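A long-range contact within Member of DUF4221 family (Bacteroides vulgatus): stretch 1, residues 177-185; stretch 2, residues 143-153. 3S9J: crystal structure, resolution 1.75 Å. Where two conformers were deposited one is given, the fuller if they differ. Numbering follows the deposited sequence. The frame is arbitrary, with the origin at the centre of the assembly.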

# COMPACT_ATOMS: atom_id res chain seq x y z
N VAL A 177 -7.65 -14.84 -16.07
CA VAL A 177 -7.70 -14.54 -14.63
C VAL A 177 -7.91 -15.86 -13.87
O VAL A 177 -8.72 -16.70 -14.28
CB VAL A 177 -8.80 -13.52 -14.30
CG1 VAL A 177 -8.96 -13.37 -12.75
CG2 VAL A 177 -8.46 -12.13 -14.94
N LYS A 178 -7.14 -16.06 -12.80
CA LYS A 178 -7.26 -17.21 -11.93
C LYS A 178 -7.50 -16.73 -10.50
O LYS A 178 -6.89 -15.75 -10.07
CB LYS A 178 -5.99 -18.04 -11.91
CG LYS A 178 -5.52 -18.54 -13.24
CD LYS A 178 -4.33 -19.46 -13.08
CE LYS A 178 -3.39 -19.39 -14.30
NZ LYS A 178 -2.29 -18.41 -14.09
N TRP A 179 -8.36 -17.42 -9.78
CA TRP A 179 -8.51 -17.17 -8.35
C TRP A 179 -7.37 -17.91 -7.66
O TRP A 179 -7.08 -19.06 -8.00
CB TRP A 179 -9.80 -17.77 -7.79
CG TRP A 179 -11.09 -17.15 -8.18
CD1 TRP A 179 -12.12 -17.77 -8.84
CD2 TRP A 179 -11.53 -15.83 -7.88
NE1 TRP A 179 -13.17 -16.90 -8.98
CE2 TRP A 179 -12.85 -15.71 -8.39
CE3 TRP A 179 -10.96 -14.75 -7.20
CZ2 TRP A 179 -13.59 -14.53 -8.27
CZ3 TRP A 179 -11.69 -13.58 -7.09
CH2 TRP A 179 -13.00 -13.49 -7.62
N ILE A 180 -6.74 -17.28 -6.69
CA ILE A 180 -5.63 -17.87 -5.96
C ILE A 180 -6.20 -18.45 -4.66
O ILE A 180 -6.99 -17.78 -4.01
CB ILE A 180 -4.56 -16.81 -5.67
CG1 ILE A 180 -4.15 -16.12 -6.99
CG2 ILE A 180 -3.36 -17.46 -4.99
CD1 ILE A 180 -3.70 -17.08 -8.10
N PRO A 181 -5.84 -19.70 -4.32
CA PRO A 181 -6.49 -20.35 -3.16
C PRO A 181 -5.94 -19.90 -1.79
O PRO A 181 -5.46 -20.71 -0.97
CB PRO A 181 -6.27 -21.84 -3.44
CG PRO A 181 -4.97 -21.87 -4.18
CD PRO A 181 -4.98 -20.65 -5.05
N ILE A 182 -6.01 -18.59 -1.57
CA ILE A 182 -5.68 -17.93 -0.31
C ILE A 182 -6.95 -17.19 0.05
O ILE A 182 -7.38 -16.30 -0.69
CB ILE A 182 -4.56 -16.91 -0.49
CG1 ILE A 182 -3.25 -17.60 -0.91
CG2 ILE A 182 -4.31 -16.09 0.83
CD1 ILE A 182 -2.18 -16.55 -1.35
N PHE A 183 -7.55 -17.59 1.16
CA PHE A 183 -8.90 -17.16 1.52
C PHE A 183 -8.87 -16.21 2.73
O PHE A 183 -7.95 -16.24 3.54
CB PHE A 183 -9.74 -18.39 1.83
CG PHE A 183 -9.94 -19.28 0.63
CD1 PHE A 183 -10.92 -18.99 -0.30
CD2 PHE A 183 -9.10 -20.37 0.41
CE1 PHE A 183 -11.10 -19.79 -1.43
CE2 PHE A 183 -9.28 -21.17 -0.71
CZ PHE A 183 -10.27 -20.87 -1.63
N TYR A 184 -9.90 -15.41 2.86
CA TYR A 184 -10.01 -14.54 4.02
C TYR A 184 -10.11 -15.40 5.28
O TYR A 184 -10.74 -16.44 5.28
CB TYR A 184 -11.23 -13.63 3.92
CG TYR A 184 -11.03 -12.42 3.08
CD1 TYR A 184 -11.16 -12.47 1.69
CD2 TYR A 184 -10.70 -11.20 3.66
CE1 TYR A 184 -10.96 -11.32 0.89
CE2 TYR A 184 -10.50 -10.06 2.87
CZ TYR A 184 -10.65 -10.12 1.49
OH TYR A 184 -10.46 -8.97 0.74
N PRO A 185 -9.45 -14.98 6.35
CA PRO A 185 -9.45 -15.75 7.58
C PRO A 185 -10.79 -15.61 8.31
O PRO A 185 -11.50 -14.61 8.11
CB PRO A 185 -8.30 -15.13 8.39
CG PRO A 185 -8.20 -13.73 7.90
CD PRO A 185 -8.59 -13.78 6.44
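Stretch 2, residues 143-153: SCIFLRQEILK

Stretch 2 runs as a strand from C144 to R148 and then continues as loop to K153. Stretch 1 begins as a strand at V177, turns a corner at P181, passes through a weakly bonded strand about I182 and F183, and ends as loop. The touching parts, K178 to Y184 and C144 to L152, run in the same general sense, with end-to-end directions 52° apart. The two backbones are not paired. CA of W179 is 9.1 Å from CA of Q149, CA of I180 is 8.6 Å from CA of F146, and CA of Y184 is 9.3 Å from CA of I151. Stretch 1 therefore reaches stretch 2 through its side chains, which meet side chains and, at Y184, backbone. The contact is modest, with 399 Å² buried in all.

V177 does not reach stretch 2. K178 sets its CB sideways, but its long side chain comes nearer at the end. Its NZ lies 3.6 Å from SG of C144, whose own CB points toward stretch 1.

W179 directs its CB away from stretch 2, yet the indole reaches back to it. Its CZ3 is 3.6 Å from OE1 of Q149, and its CH2 is 3.7 Å from CD1 of L152. The second is an apolar contact. Both atoms approach the ring obliquely. Q149 lies with its side chain toward stretch 1 and is tied back to its own strand, its NE2 donating to O of R148 at 3.0 Å.

I180 points toward stretch 2. With both chi angles in m, its CD1 comes to 3.5 Å from CE2 of F146, an apolar contact between two buried side chains. At P181 the chain turns, and N of I182 donates to O of I180 at 2.8 Å. I182 points toward stretch 2 but stays clear of it, its CD1 coming no nearer than 6.7 Å, to CD2 of F146. P181 and F183 are out of reach.

Contact resumes at Y184, which is buried and points toward stretch 2. Its OH donates to the backbone O of Q149 at 2.7 Å. This is the only direct hydrogen bond between the stretches. The carbonyl lies at the ring edge, near the ring plane. The same OH accepts a hydrogen bond from water 1 at 2.8 Å, and this water accepts from NH2 of R148, also at 2.8 Å. R148 also forms a salt bridge within its own stretch, NH1 to OE2 of E150 at 3.1 Å.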

# COMPACT_ATOMS: atom_id res chain seq x y z
N SER A 143 5.11 -14.74 -14.86
CA SER A 143 4.46 -13.86 -15.83
C SER A 143 2.93 -13.63 -15.63
O SER A 143 2.21 -13.33 -16.58
CB SER A 143 4.77 -14.35 -17.26
OG SER A 143 6.17 -14.22 -17.50
N CYS A 144 2.49 -13.72 -14.38
CA CYS A 144 1.15 -13.32 -13.98
C CYS A 144 1.26 -12.24 -12.91
O CYS A 144 2.12 -12.32 -12.02
CB CYS A 144 0.38 -14.49 -13.39
SG CYS A 144 0.17 -15.88 -14.56
N ILE A 145 0.35 -11.28 -12.97
CA ILE A 145 0.26 -10.23 -11.95
C ILE A 145 -0.81 -10.63 -10.94
O ILE A 145 -1.90 -11.00 -11.32
CB ILE A 145 -0.03 -8.87 -12.55
CG1 ILE A 145 0.06 -7.81 -11.43
CG2 ILE A 145 -1.36 -8.84 -13.30
CD1 ILE A 145 -0.02 -6.42 -11.90
N PHE A 146 -0.46 -10.53 -9.66
CA PHE A 146 -1.30 -10.91 -8.53
C PHE A 146 -1.74 -9.67 -7.82
O PHE A 146 -0.91 -8.78 -7.53
CB PHE A 146 -0.51 -11.75 -7.56
CG PHE A 146 -0.23 -13.13 -8.05
CD1 PHE A 146 0.69 -13.36 -9.08
CD2 PHE A 146 -0.88 -14.22 -7.47
CE1 PHE A 146 0.95 -14.64 -9.51
CE2 PHE A 146 -0.61 -15.52 -7.92
CZ PHE A 146 0.30 -15.72 -8.93
N LEU A 147 -3.03 -9.60 -7.53
CA LEU A 147 -3.73 -8.42 -7.01
C LEU A 147 -4.65 -8.83 -5.85
O LEU A 147 -5.25 -9.89 -5.92
CB LEU A 147 -4.69 -7.84 -8.07
CG LEU A 147 -4.21 -7.06 -9.31
CD1 LEU A 147 -5.11 -5.87 -9.54
CD2 LEU A 147 -2.80 -6.60 -9.19
N ARG A 148 -4.86 -7.94 -4.89
CA ARG A 148 -5.88 -8.14 -3.87
C ARG A 148 -7.25 -8.22 -4.50
O ARG A 148 -7.54 -7.53 -5.49
CB ARG A 148 -5.84 -6.97 -2.87
CG ARG A 148 -6.99 -6.85 -1.93
CD ARG A 148 -6.70 -5.80 -0.85
NE ARG A 148 -7.89 -5.48 -0.09
CZ ARG A 148 -8.81 -4.58 -0.40
NH1 ARG A 148 -8.71 -3.85 -1.51
NH2 ARG A 148 -9.86 -4.42 0.40
N GLN A 149 -8.11 -9.01 -3.89
CA GLN A 149 -9.51 -9.06 -4.27
C GLN A 149 -10.41 -8.74 -3.06
O GLN A 149 -10.10 -9.11 -1.92
CB GLN A 149 -9.84 -10.43 -4.85
CG GLN A 149 -9.18 -10.62 -6.21
CD GLN A 149 -9.84 -9.79 -7.28
OE1 GLN A 149 -10.91 -10.14 -7.79
NE2 GLN A 149 -9.21 -8.70 -7.64
N GLU A 150 -11.49 -8.00 -3.35
CA GLU A 150 -12.46 -7.62 -2.32
C GLU A 150 -13.62 -8.64 -2.29
O GLU A 150 -13.65 -9.60 -3.08
CB GLU A 150 -12.93 -6.16 -2.56
CG GLU A 150 -11.80 -5.10 -2.35
CD GLU A 150 -12.29 -3.65 -2.46
OE1 GLU A 150 -13.52 -3.48 -2.62
OE2 GLU A 150 -11.47 -2.69 -2.40
N ILE A 151 -14.55 -8.48 -1.35
CA ILE A 151 -15.69 -9.40 -1.23
C ILE A 151 -16.67 -9.31 -2.42
O ILE A 151 -16.83 -8.27 -3.02
CB ILE A 151 -16.44 -9.20 0.11
CG1 ILE A 151 -17.00 -7.77 0.20
CG2 ILE A 151 -15.49 -9.50 1.27
CD1 ILE A 151 -17.87 -7.49 1.41
N LEU A 152 -17.34 -10.42 -2.74
CA LEU A 152 -18.14 -10.50 -3.97
C LEU A 152 -19.64 -10.35 -3.71
O LEU A 152 -20.46 -10.50 -4.62
CB LEU A 152 -17.86 -11.82 -4.70
CG LEU A 152 -16.49 -11.93 -5.40
CD1 LEU A 152 -16.40 -13.28 -6.14
CD2 LEU A 152 -16.21 -10.72 -6.34
N LYS A 153 -20.00 -10.07 -2.47
CA LYS A 153 -21.39 -9.84 -2.13
C LYS A 153 -21.43 -8.98 -0.89
O LYS A 153 -20.59 -9.13 -0.01
CB LYS A 153 -22.13 -11.16 -1.93
CG LYS A 153 -21.74 -11.96 -0.70
CD LYS A 153 -22.68 -13.13 -0.57
CE LYS A 153 -22.61 -13.78 0.80
NZ LYS A 153 -23.88 -14.47 1.18
O HOH W 1 -9.54 -6.62 2.05